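Local atomic coordinates of carbamate kinase (Aeropyrum pernix, PDB entry 2E9Y), a protein that probably acts as a carbamate kinase, transferring a phosphoryl group between ATP and carbamate. Residues Q28-D41 / L92-R104. Numbering follows the deposited sequence.
Sequences QTAAVKRASSIIAD and LLKHSLEEELRRR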
# COMPACT_ATOMS: atom_id res chain seq x y z
N GLN A 28 -11.72 -13.02 -3.77
CA GLN A 28 -11.45 -12.14 -2.64
C GLN A 28 -12.57 -11.15 -2.35
O GLN A 28 -12.97 -10.99 -1.20
CB GLN A 28 -10.13 -11.40 -2.85
CG GLN A 28 -9.88 -10.90 -4.25
CD GLN A 28 -8.48 -10.36 -4.43
OE1 GLN A 28 -7.55 -10.82 -3.78
NE2 GLN A 28 -8.32 -9.39 -5.33
N THR A 29 -13.08 -10.48 -3.38
CA THR A 29 -14.15 -9.51 -3.18
C THR A 29 -15.36 -10.12 -2.48
O THR A 29 -16.01 -9.48 -1.66
CB THR A 29 -14.59 -8.87 -4.51
OG1 THR A 29 -14.93 -9.90 -5.45
CG2 THR A 29 -13.46 -8.01 -5.08
N ALA A 30 -15.66 -11.38 -2.81
CA ALA A 30 -16.80 -12.08 -2.21
C ALA A 30 -16.52 -12.43 -0.74
O ALA A 30 -17.40 -12.32 0.11
CB ALA A 30 -17.11 -13.34 -3.00
N ALA A 31 -15.29 -12.86 -0.46
CA ALA A 31 -14.90 -13.22 0.89
C ALA A 31 -14.89 -11.96 1.76
O ALA A 31 -15.40 -11.96 2.88
CB ALA A 31 -13.53 -13.87 0.89
N VAL A 32 -14.29 -10.90 1.24
CA VAL A 32 -14.20 -9.65 1.98
C VAL A 32 -15.58 -9.06 2.26
O VAL A 32 -15.83 -8.45 3.30
CB VAL A 32 -13.37 -8.66 1.16
CG1 VAL A 32 -13.69 -7.23 1.58
CG2 VAL A 32 -11.89 -8.92 1.37
N LYS A 33 -16.52 -9.23 1.34
CA LYS A 33 -17.87 -8.73 1.54
C LYS A 33 -18.47 -9.41 2.78
O LYS A 33 -19.06 -8.75 3.63
CB LYS A 33 -18.75 -9.02 0.32
CG LYS A 33 -20.18 -8.50 0.45
CD LYS A 33 -21.00 -8.76 -0.81
CE LYS A 33 -22.42 -8.23 -0.68
NZ LYS A 33 -22.45 -6.75 -0.50
N ARG A 34 -18.29 -10.72 2.86
CA ARG A 34 -18.80 -11.48 4.01
C ARG A 34 -18.16 -10.98 5.30
O ARG A 34 -18.85 -10.75 6.29
CB ARG A 34 -18.52 -12.98 3.84
CG ARG A 34 -19.31 -13.65 2.72
CD ARG A 34 -19.28 -15.17 2.85
NE ARG A 34 -17.97 -15.75 2.55
CZ ARG A 34 -17.47 -15.89 1.32
NH1 ARG A 34 -18.18 -15.49 0.27
NH2 ARG A 34 -16.27 -16.42 1.15
N ALA A 35 -16.84 -10.81 5.28
CA ALA A 35 -16.12 -10.35 6.47
C ALA A 35 -16.51 -8.93 6.88
O ALA A 35 -16.63 -8.63 8.07
CB ALA A 35 -14.61 -10.43 6.23
N SER A 36 -16.70 -8.05 5.89
CA SER A 36 -17.07 -6.67 6.18
C SER A 36 -18.45 -6.57 6.81
O SER A 36 -18.68 -5.74 7.69
CB SER A 36 -17.02 -5.82 4.91
OG SER A 36 -15.69 -5.62 4.48
N SER A 37 -19.37 -7.41 6.36
CA SER A 37 -20.72 -7.40 6.89
C SER A 37 -20.65 -7.72 8.38
O SER A 37 -21.25 -7.02 9.20
CB SER A 37 -21.58 -8.44 6.18
OG SER A 37 -22.94 -8.33 6.59
N ILE A 38 -19.91 -8.77 8.71
CA ILE A 38 -19.74 -9.20 10.10
C ILE A 38 -19.03 -8.14 10.94
O ILE A 38 -19.40 -7.90 12.09
CB ILE A 38 -18.97 -10.53 10.16
CG1 ILE A 38 -19.83 -11.65 9.57
CG2 ILE A 38 -18.57 -10.86 11.60
CD1 ILE A 38 -19.10 -12.95 9.35
N ILE A 39 -18.01 -7.50 10.38
CA ILE A 39 -17.29 -6.46 11.12
C ILE A 39 -18.22 -5.28 11.39
O ILE A 39 -18.14 -4.64 12.44
CB ILE A 39 -16.06 -5.97 10.34
CG1 ILE A 39 -14.99 -7.06 10.32
CG2 ILE A 39 -15.51 -4.70 10.98
CD1 ILE A 39 -13.80 -6.75 9.44
N ALA A 40 -19.11 -5.00 10.43
CA ALA A 40 -20.06 -3.90 10.58
C ALA A 40 -20.96 -4.17 11.77
O ALA A 40 -21.35 -3.25 12.49
CB ALA A 40 -20.89 -3.75 9.31
N ASP A 41 -21.29 -5.44 11.98
CA ASP A 41 -22.14 -5.81 13.11
C ASP A 41 -21.41 -5.47 14.40
O ASP A 41 -21.98 -4.86 15.31
CB ASP A 41 -22.46 -7.31 13.08
CG ASP A 41 -23.34 -7.70 11.90
OD1 ASP A 41 -24.13 -6.85 11.44
OD2 ASP A 41 -23.25 -8.86 11.43
N LEU A 92 -9.21 -3.76 -0.34
CA LEU A 92 -10.38 -4.61 -0.48
C LEU A 92 -11.27 -4.52 0.76
O LEU A 92 -12.49 -4.34 0.65
CB LEU A 92 -9.97 -6.07 -0.73
CG LEU A 92 -9.38 -6.36 -2.12
CD1 LEU A 92 -8.93 -7.80 -2.19
CD2 LEU A 92 -10.44 -6.08 -3.19
N LEU A 93 -10.66 -4.63 1.94
CA LEU A 93 -11.40 -4.55 3.21
C LEU A 93 -11.96 -3.14 3.42
O LEU A 93 -13.12 -2.97 3.80
CB LEU A 93 -10.48 -4.92 4.38
CG LEU A 93 -10.05 -6.38 4.47
CD1 LEU A 93 -8.93 -6.54 5.49
CD2 LEU A 93 -11.25 -7.23 4.86
N LYS A 94 -11.12 -2.14 3.17
CA LYS A 94 -11.51 -0.74 3.31
C LYS A 94 -12.72 -0.37 2.45
O LYS A 94 -13.70 0.20 2.94
CB LYS A 94 -10.33 0.16 2.92
CG LYS A 94 -10.68 1.61 2.62
CD LYS A 94 -9.47 2.33 2.01
CE LYS A 94 -9.80 3.76 1.56
NZ LYS A 94 -10.19 4.65 2.70
N HIS A 95 -12.64 -0.69 1.16
CA HIS A 95 -13.72 -0.35 0.24
C HIS A 95 -15.03 -1.07 0.60
O HIS A 95 -16.11 -0.46 0.59
CB HIS A 95 -13.32 -0.73 -1.19
CG HIS A 95 -14.07 0.02 -2.25
ND1 HIS A 95 -13.76 1.32 -2.60
CD2 HIS A 95 -15.12 -0.34 -3.02
CE1 HIS A 95 -14.60 1.73 -3.54
NE2 HIS A 95 -15.43 0.74 -3.81
N SER A 96 -14.93 -2.35 0.92
CA SER A 96 -16.11 -3.15 1.26
C SER A 96 -16.76 -2.72 2.58
O SER A 96 -17.98 -2.63 2.68
CB SER A 96 -15.72 -4.63 1.33
OG SER A 96 -16.86 -5.44 1.58
N LEU A 97 -15.94 -2.47 3.60
CA LEU A 97 -16.45 -2.05 4.89
C LEU A 97 -17.14 -0.69 4.80
O LEU A 97 -18.23 -0.50 5.35
CB LEU A 97 -15.33 -2.01 5.93
CG LEU A 97 -15.74 -1.66 7.36
CD1 LEU A 97 -16.94 -2.50 7.79
CD2 LEU A 97 -14.56 -1.89 8.28
N GLU A 98 -16.50 0.25 4.11
CA GLU A 98 -17.08 1.58 3.94
C GLU A 98 -18.43 1.48 3.24
O GLU A 98 -19.38 2.16 3.61
CB GLU A 98 -16.13 2.47 3.12
CG GLU A 98 -15.00 3.08 3.93
CD GLU A 98 -14.04 3.88 3.06
OE1 GLU A 98 -14.40 4.22 1.92
OE2 GLU A 98 -12.92 4.19 3.53
N GLU A 99 -18.51 0.62 2.23
CA GLU A 99 -19.76 0.45 1.48
C GLU A 99 -20.86 -0.11 2.38
O GLU A 99 -22.01 0.33 2.32
CB GLU A 99 -19.54 -0.48 0.30
CG GLU A 99 -20.76 -0.69 -0.57
CD GLU A 99 -20.47 -1.60 -1.75
OE1 GLU A 99 -19.53 -1.31 -2.51
OE2 GLU A 99 -21.18 -2.62 -1.91
N GLU A 100 -20.50 -1.08 3.21
CA GLU A 100 -21.46 -1.71 4.12
C GLU A 100 -21.97 -0.72 5.16
O GLU A 100 -23.17 -0.61 5.38
CB GLU A 100 -20.83 -2.91 4.82
CG GLU A 100 -21.77 -3.67 5.74
CD GLU A 100 -23.05 -4.10 5.05
OE1 GLU A 100 -22.97 -4.66 3.93
OE2 GLU A 100 -24.14 -3.90 5.62
N LEU A 101 -21.05 0.00 5.79
CA LEU A 101 -21.43 0.98 6.81
C LEU A 101 -22.32 2.06 6.21
O LEU A 101 -23.26 2.53 6.85
CB LEU A 101 -20.18 1.61 7.42
CG LEU A 101 -19.28 0.63 8.19
CD1 LEU A 101 -17.98 1.32 8.59
CD2 LEU A 101 -20.01 0.12 9.41
N ARG A 102 -22.03 2.43 4.96
CA ARG A 102 -22.81 3.44 4.25
C ARG A 102 -24.22 2.92 4.02
O ARG A 102 -25.20 3.64 4.20
CB ARG A 102 -22.14 3.74 2.91
CG ARG A 102 -22.78 4.84 2.09
CD ARG A 102 -22.17 4.82 0.71
NE ARG A 102 -20.72 4.75 0.78
CZ ARG A 102 -19.96 4.04 -0.05
NH1 ARG A 102 -20.51 3.34 -1.03
NH2 ARG A 102 -18.64 4.03 0.11
N ARG A 103 -24.31 1.66 3.61
CA ARG A 103 -25.59 1.02 3.36
C ARG A 103 -26.43 1.02 4.63
O ARG A 103 -27.66 0.92 4.58
CB ARG A 103 -25.36 -0.42 2.88
CG ARG A 103 -26.64 -1.20 2.60
CD ARG A 103 -26.34 -2.57 2.00
NE ARG A 103 -25.62 -2.46 0.73
CZ ARG A 103 -24.33 -2.73 0.56
NH1 ARG A 103 -23.59 -3.13 1.59
NH2 ARG A 103 -23.77 -2.58 -0.63
N ARG A 104 -25.76 1.15 5.78
CA ARG A 104 -26.44 1.18 7.06
C ARG A 104 -26.62 2.60 7.57
O ARG A 104 -26.99 2.82 8.73
CB ARG A 104 -25.67 0.34 8.09
CG ARG A 104 -25.43 -1.09 7.65
CD ARG A 104 -24.88 -1.95 8.78
NE ARG A 104 -24.59 -3.31 8.34
CZ ARG A 104 -24.27 -4.31 9.15
NH1 ARG A 104 -24.19 -4.10 10.46
NH2 ARG A 104 -24.01 -5.51 8.66
O HOH W 1 -16.11 -6.86 -1.51
O HOH W 2 -20.62 -6.18 3.15
O HOH W 3 -22.87 -7.51 2.24
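Leu92 starts the contact by pushing CD1 against the amide of Gln28, 3.4 Å from Gln28 CD, the two side chains crossing at about a right angle; Tyr79 of the second subunit also packs on this leucine. Leu93 comes next, its CD2 meeting CG2 of Val32, and Ile16 of helix 13-16 touches both residues. At Ser96 the packing is tight: its CB lies 3.3 Å from Val32 CG1. The hydroxyl of Ser96, anti to the backbone N (chi1 -176°), faces Ser36 OG, with Ser96 OG 3.1 Å from it, a weak hydrogen bond at most, while Ser36 OG donates to Val32 O from above the carbonyl plane. The two serines face each other where the helices cross, the axes of these segments 8.6 Å apart at -50°, within the amino acid kinase alpha/beta fold. Leu97 then lays its methyls against Ile39 CG2. Glu100, bent at chi2, passes CG beside Ala40 CB and shares a water with Lys33 O through OE1. Leu101 CD2 lies 4.0 Å from Ala40 CB. Arg104 spreads its guanidinium over that methyl, Ala40 CB standing 3.4 Å above the centre of one face. Arg104 NH1 and NH2 both grip Asp41 OD1 in a salt bridge, at 2.9 and 3.1 Å, from one side of a carboxylate turned 35° to the guanidinium, while Arg104 NE makes a second salt bridge, within its own segment, to the anti lone pair of Glu100 OE2, fixing the group's rotation between two acids.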